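Local coordinates for protein zinc chaperone AztD (Citrobacter koseri, PDB 6CMK) that acts as a periplasmic zinc chaperone, handing one zinc ion directly to the solute-binding protein AztC of the AztABCD zinc transport system, at residues Arg37-Val50 / Leu59-Ser71. Sequence-based numbering, arbitrary orientation.
Sequences RLFIADHDKPVVNV and LATFNVKGPANLS
Leu59 lays its CD2 methyl over one face of the Arg37 guanidinium, 3.5 Å from NE, the two side chains crossing at about a right angle; the far end of the arginine is held by the carbonyls of Ser94 and Asp110. The Phe62 ring meets Val50 obliquely, CE2 against CG2 at 3.6 Å. Asp44 lies at the edge of the His43 ring, in the ring plane; ND1 bonds to OD1 from above the carboxylate plane, so the two flat groups are not coplanar.

Strands 47-50 and 59-63 form an antiparallel hairpin ladder. Val48 and Phe62 are a hydrogen-bonded pair, bonded both ways, and Val50 faces both Leu59 and Ala60 in a classic beta bulge, its O taking a bond from Leu59 N and a weak one from Ala60 N. On the face of Val47 and Asn49, Thr61 turns OG1 beside its own backbone N (chi1 -59°) and gives a hydrogen bond of 2.9 Å to Asn49 OD1, while its CG2 presses against Val47 CG2 at a tight 3.2 Å.

Beyond the ladder, Val64 N bonds to the carbonyl O of Pro46, the residue at the centre of an inverse gamma turn. Water 2 bridges Asp42 O and Ala68 O. Leu70 splits its methyls: CD1 packs 3.9 Å from Ala41 CB, and CD2 meets Val48 CG2 tip to tip.

Away from the zinc sites, strands 37-42, 47-50 and 59-63 form a propeller blade with C-terminal strand 392-403, the Velcro closure typical of beta-propellers; chain 64-68 then crosses to strand 69-71 of the next sheet, whose strands 78-83 and 88-100 pack against Phe39, Phe62 and Leu70.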
# COMPACT_ATOMS: atom_id res chain seq x y z
N ARG B 37 -14.74 10.19 1.58
CA ARG B 37 -15.38 11.34 0.96
C ARG B 37 -15.72 11.05 -0.49
O ARG B 37 -14.96 10.39 -1.20
CB ARG B 37 -14.48 12.57 1.06
CG ARG B 37 -14.40 13.07 2.47
CD ARG B 37 -13.34 14.13 2.67
NE ARG B 37 -13.30 14.51 4.07
CZ ARG B 37 -12.54 15.49 4.56
NH1 ARG B 37 -11.76 16.18 3.75
NH2 ARG B 37 -12.58 15.77 5.85
N LEU B 38 -16.89 11.52 -0.90
CA LEU B 38 -17.33 11.48 -2.29
C LEU B 38 -17.06 12.82 -2.95
O LEU B 38 -17.26 13.88 -2.34
CB LEU B 38 -18.83 11.19 -2.39
CG LEU B 38 -19.37 10.01 -1.59
CD1 LEU B 38 -20.90 9.94 -1.74
CD2 LEU B 38 -18.71 8.74 -2.06
N PHE B 39 -16.66 12.77 -4.21
CA PHE B 39 -16.52 13.95 -5.04
C PHE B 39 -17.42 13.75 -6.25
O PHE B 39 -17.28 12.76 -6.96
CB PHE B 39 -15.06 14.17 -5.42
CG PHE B 39 -14.19 14.42 -4.23
CD1 PHE B 39 -13.77 13.36 -3.44
CD2 PHE B 39 -13.84 15.70 -3.86
CE1 PHE B 39 -13.01 13.57 -2.32
CE2 PHE B 39 -13.07 15.92 -2.74
CZ PHE B 39 -12.65 14.86 -1.97
N ILE B 40 -18.37 14.67 -6.44
CA ILE B 40 -19.47 14.46 -7.37
C ILE B 40 -19.57 15.67 -8.28
O ILE B 40 -19.75 16.80 -7.81
CB ILE B 40 -20.81 14.24 -6.64
CG1 ILE B 40 -20.68 13.14 -5.58
CG2 ILE B 40 -21.88 13.87 -7.64
CD1 ILE B 40 -21.04 13.63 -4.21
N ALA B 41 -19.48 15.43 -9.58
CA ALA B 41 -19.57 16.49 -10.57
C ALA B 41 -20.98 16.55 -11.15
O ALA B 41 -21.59 15.52 -11.47
CB ALA B 41 -18.56 16.27 -11.70
N ASP B 42 -21.49 17.77 -11.27
CA ASP B 42 -22.78 18.00 -11.91
C ASP B 42 -22.64 17.87 -13.41
O ASP B 42 -21.61 18.23 -13.99
CB ASP B 42 -23.30 19.39 -11.54
CG ASP B 42 -24.76 19.57 -11.88
OD1 ASP B 42 -25.06 20.03 -13.01
OD2 ASP B 42 -25.60 19.24 -11.02
N HIS B 43 -23.68 17.34 -14.06
CA HIS B 43 -23.59 17.08 -15.49
C HIS B 43 -23.54 18.37 -16.29
O HIS B 43 -22.85 18.44 -17.31
CB HIS B 43 -24.76 16.23 -15.98
CG HIS B 43 -24.71 15.96 -17.45
ND1 HIS B 43 -25.34 16.77 -18.36
CD2 HIS B 43 -24.08 15.00 -18.16
CE1 HIS B 43 -25.12 16.31 -19.58
NE2 HIS B 43 -24.36 15.23 -19.49
N ASP B 44 -24.28 19.38 -15.84
CA ASP B 44 -24.44 20.63 -16.58
C ASP B 44 -23.73 21.81 -15.94
O ASP B 44 -23.16 22.64 -16.65
CB ASP B 44 -25.93 20.98 -16.71
CG ASP B 44 -26.78 19.78 -17.07
OD1 ASP B 44 -26.66 19.28 -18.21
OD2 ASP B 44 -27.55 19.32 -16.20
N LYS B 45 -23.76 21.91 -14.64
CA LYS B 45 -23.19 23.09 -14.02
C LYS B 45 -21.73 22.86 -13.66
O LYS B 45 -21.34 21.73 -13.33
CB LYS B 45 -23.97 23.46 -12.76
CG LYS B 45 -25.46 23.75 -13.01
CD LYS B 45 -25.69 24.46 -14.34
CE LYS B 45 -27.03 25.19 -14.36
NZ LYS B 45 -28.08 24.45 -13.60
N PRO B 46 -20.90 23.89 -13.74
CA PRO B 46 -19.48 23.75 -13.38
C PRO B 46 -19.26 23.73 -11.87
O PRO B 46 -18.72 24.66 -11.25
CB PRO B 46 -18.86 24.99 -14.04
CG PRO B 46 -19.94 26.00 -13.98
CD PRO B 46 -21.21 25.24 -14.25
N VAL B 47 -19.70 22.64 -11.24
CA VAL B 47 -19.64 22.50 -9.79
C VAL B 47 -19.17 21.09 -9.44
O VAL B 47 -19.53 20.12 -10.11
CB VAL B 47 -21.01 22.80 -9.15
CG1 VAL B 47 -22.07 21.89 -9.74
CG2 VAL B 47 -20.95 22.62 -7.64
N VAL B 48 -18.36 20.99 -8.39
CA VAL B 48 -17.99 19.71 -7.80
C VAL B 48 -18.38 19.76 -6.33
O VAL B 48 -17.95 20.66 -5.59
CB VAL B 48 -16.49 19.40 -7.96
CG1 VAL B 48 -16.13 18.10 -7.24
CG2 VAL B 48 -16.12 19.30 -9.42
N ASN B 49 -19.24 18.83 -5.92
CA ASN B 49 -19.67 18.72 -4.53
C ASN B 49 -18.84 17.66 -3.81
O ASN B 49 -18.47 16.64 -4.39
CB ASN B 49 -21.15 18.37 -4.44
CG ASN B 49 -22.05 19.55 -4.78
OD1 ASN B 49 -22.07 20.55 -4.07
ND2 ASN B 49 -22.81 19.42 -5.86
N VAL B 50 -18.56 17.91 -2.53
CA VAL B 50 -17.83 16.98 -1.68
C VAL B 50 -18.77 16.58 -0.55
O VAL B 50 -19.35 17.45 0.11
CB VAL B 50 -16.54 17.59 -1.11
CG1 VAL B 50 -15.70 16.50 -0.40
CG2 VAL B 50 -15.73 18.27 -2.21
N LEU B 59 -19.75 18.64 2.69
CA LEU B 59 -18.52 19.23 3.19
C LEU B 59 -18.10 20.47 2.41
O LEU B 59 -17.53 21.39 3.00
CB LEU B 59 -17.39 18.19 3.14
CG LEU B 59 -17.17 17.28 4.34
CD1 LEU B 59 -18.45 16.94 5.08
CD2 LEU B 59 -16.46 16.01 3.88
N ALA B 60 -18.35 20.51 1.11
CA ALA B 60 -17.89 21.63 0.30
C ALA B 60 -18.57 21.61 -1.06
O ALA B 60 -18.98 20.55 -1.55
CB ALA B 60 -16.37 21.61 0.11
N THR B 61 -18.69 22.79 -1.64
CA THR B 61 -19.07 22.97 -3.03
C THR B 61 -17.98 23.81 -3.68
O THR B 61 -17.65 24.89 -3.18
CB THR B 61 -20.43 23.64 -3.17
OG1 THR B 61 -21.43 22.85 -2.51
CG2 THR B 61 -20.82 23.81 -4.63
N PHE B 62 -17.42 23.32 -4.78
CA PHE B 62 -16.39 24.04 -5.51
C PHE B 62 -16.95 24.46 -6.86
O PHE B 62 -17.50 23.64 -7.60
CB PHE B 62 -15.15 23.18 -5.71
CG PHE B 62 -14.48 22.80 -4.44
CD1 PHE B 62 -14.10 23.77 -3.53
CD2 PHE B 62 -14.23 21.48 -4.15
CE1 PHE B 62 -13.48 23.43 -2.35
CE2 PHE B 62 -13.61 21.13 -2.97
CZ PHE B 62 -13.24 22.11 -2.07
N ASN B 63 -16.79 25.73 -7.18
CA ASN B 63 -17.15 26.24 -8.49
C ASN B 63 -15.91 26.23 -9.37
O ASN B 63 -14.86 26.77 -9.00
CB ASN B 63 -17.74 27.64 -8.38
CG ASN B 63 -18.98 27.67 -7.51
OD1 ASN B 63 -20.01 27.10 -7.86
ND2 ASN B 63 -18.87 28.32 -6.35
N VAL B 64 -16.03 25.59 -10.53
CA VAL B 64 -14.94 25.54 -11.50
C VAL B 64 -15.46 26.20 -12.77
O VAL B 64 -16.47 26.92 -12.73
CB VAL B 64 -14.45 24.09 -11.72
CG1 VAL B 64 -13.80 23.56 -10.44
CG2 VAL B 64 -15.58 23.16 -12.15
N LYS B 65 -14.79 25.98 -13.90
CA LYS B 65 -15.11 26.74 -15.10
C LYS B 65 -16.12 26.03 -16.00
O LYS B 65 -16.97 26.69 -16.61
CB LYS B 65 -13.82 27.03 -15.88
CG LYS B 65 -14.03 27.86 -17.15
CD LYS B 65 -12.72 28.12 -17.90
CE LYS B 65 -12.99 28.64 -19.31
NZ LYS B 65 -11.76 28.70 -20.16
N GLY B 66 -16.05 24.70 -16.10
CA GLY B 66 -16.98 23.94 -16.88
C GLY B 66 -17.36 22.64 -16.20
O GLY B 66 -16.76 22.26 -15.19
N PRO B 67 -18.37 21.93 -16.72
CA PRO B 67 -18.69 20.61 -16.17
C PRO B 67 -17.49 19.69 -16.26
O PRO B 67 -16.75 19.71 -17.25
CB PRO B 67 -19.85 20.13 -17.05
CG PRO B 67 -20.39 21.35 -17.69
CD PRO B 67 -19.25 22.30 -17.83
N ALA B 68 -17.29 18.88 -15.23
CA ALA B 68 -16.06 18.14 -15.04
C ALA B 68 -16.26 16.64 -15.11
O ALA B 68 -17.31 16.11 -14.74
CB ALA B 68 -15.41 18.48 -13.69
N ASN B 69 -15.21 15.96 -15.58
CA ASN B 69 -14.97 14.55 -15.31
C ASN B 69 -13.97 14.47 -14.16
O ASN B 69 -13.13 15.35 -14.00
CB ASN B 69 -14.43 13.83 -16.55
CG ASN B 69 -15.42 13.81 -17.72
OD1 ASN B 69 -15.01 13.73 -18.88
ND2 ASN B 69 -16.72 13.87 -17.42
N LEU B 70 -14.07 13.43 -13.35
CA LEU B 70 -13.29 13.37 -12.11
C LEU B 70 -12.37 12.16 -12.09
O LEU B 70 -12.75 11.06 -12.52
CB LEU B 70 -14.21 13.32 -10.88
CG LEU B 70 -15.11 14.54 -10.66
CD1 LEU B 70 -16.05 14.34 -9.49
CD2 LEU B 70 -14.27 15.78 -10.42
N SER B 71 -11.16 12.38 -11.57
CA SER B 71 -10.21 11.31 -11.32
C SER B 71 -9.55 11.53 -9.97
O SER B 71 -9.30 12.67 -9.56
CB SER B 71 -9.11 11.26 -12.40
OG SER B 71 -9.62 10.89 -13.67
O HOH W 1 -19.21 19.40 -12.95
O HOH W 2 -19.88 16.53 -15.41
O HOH W 3 -20.17 27.09 -10.61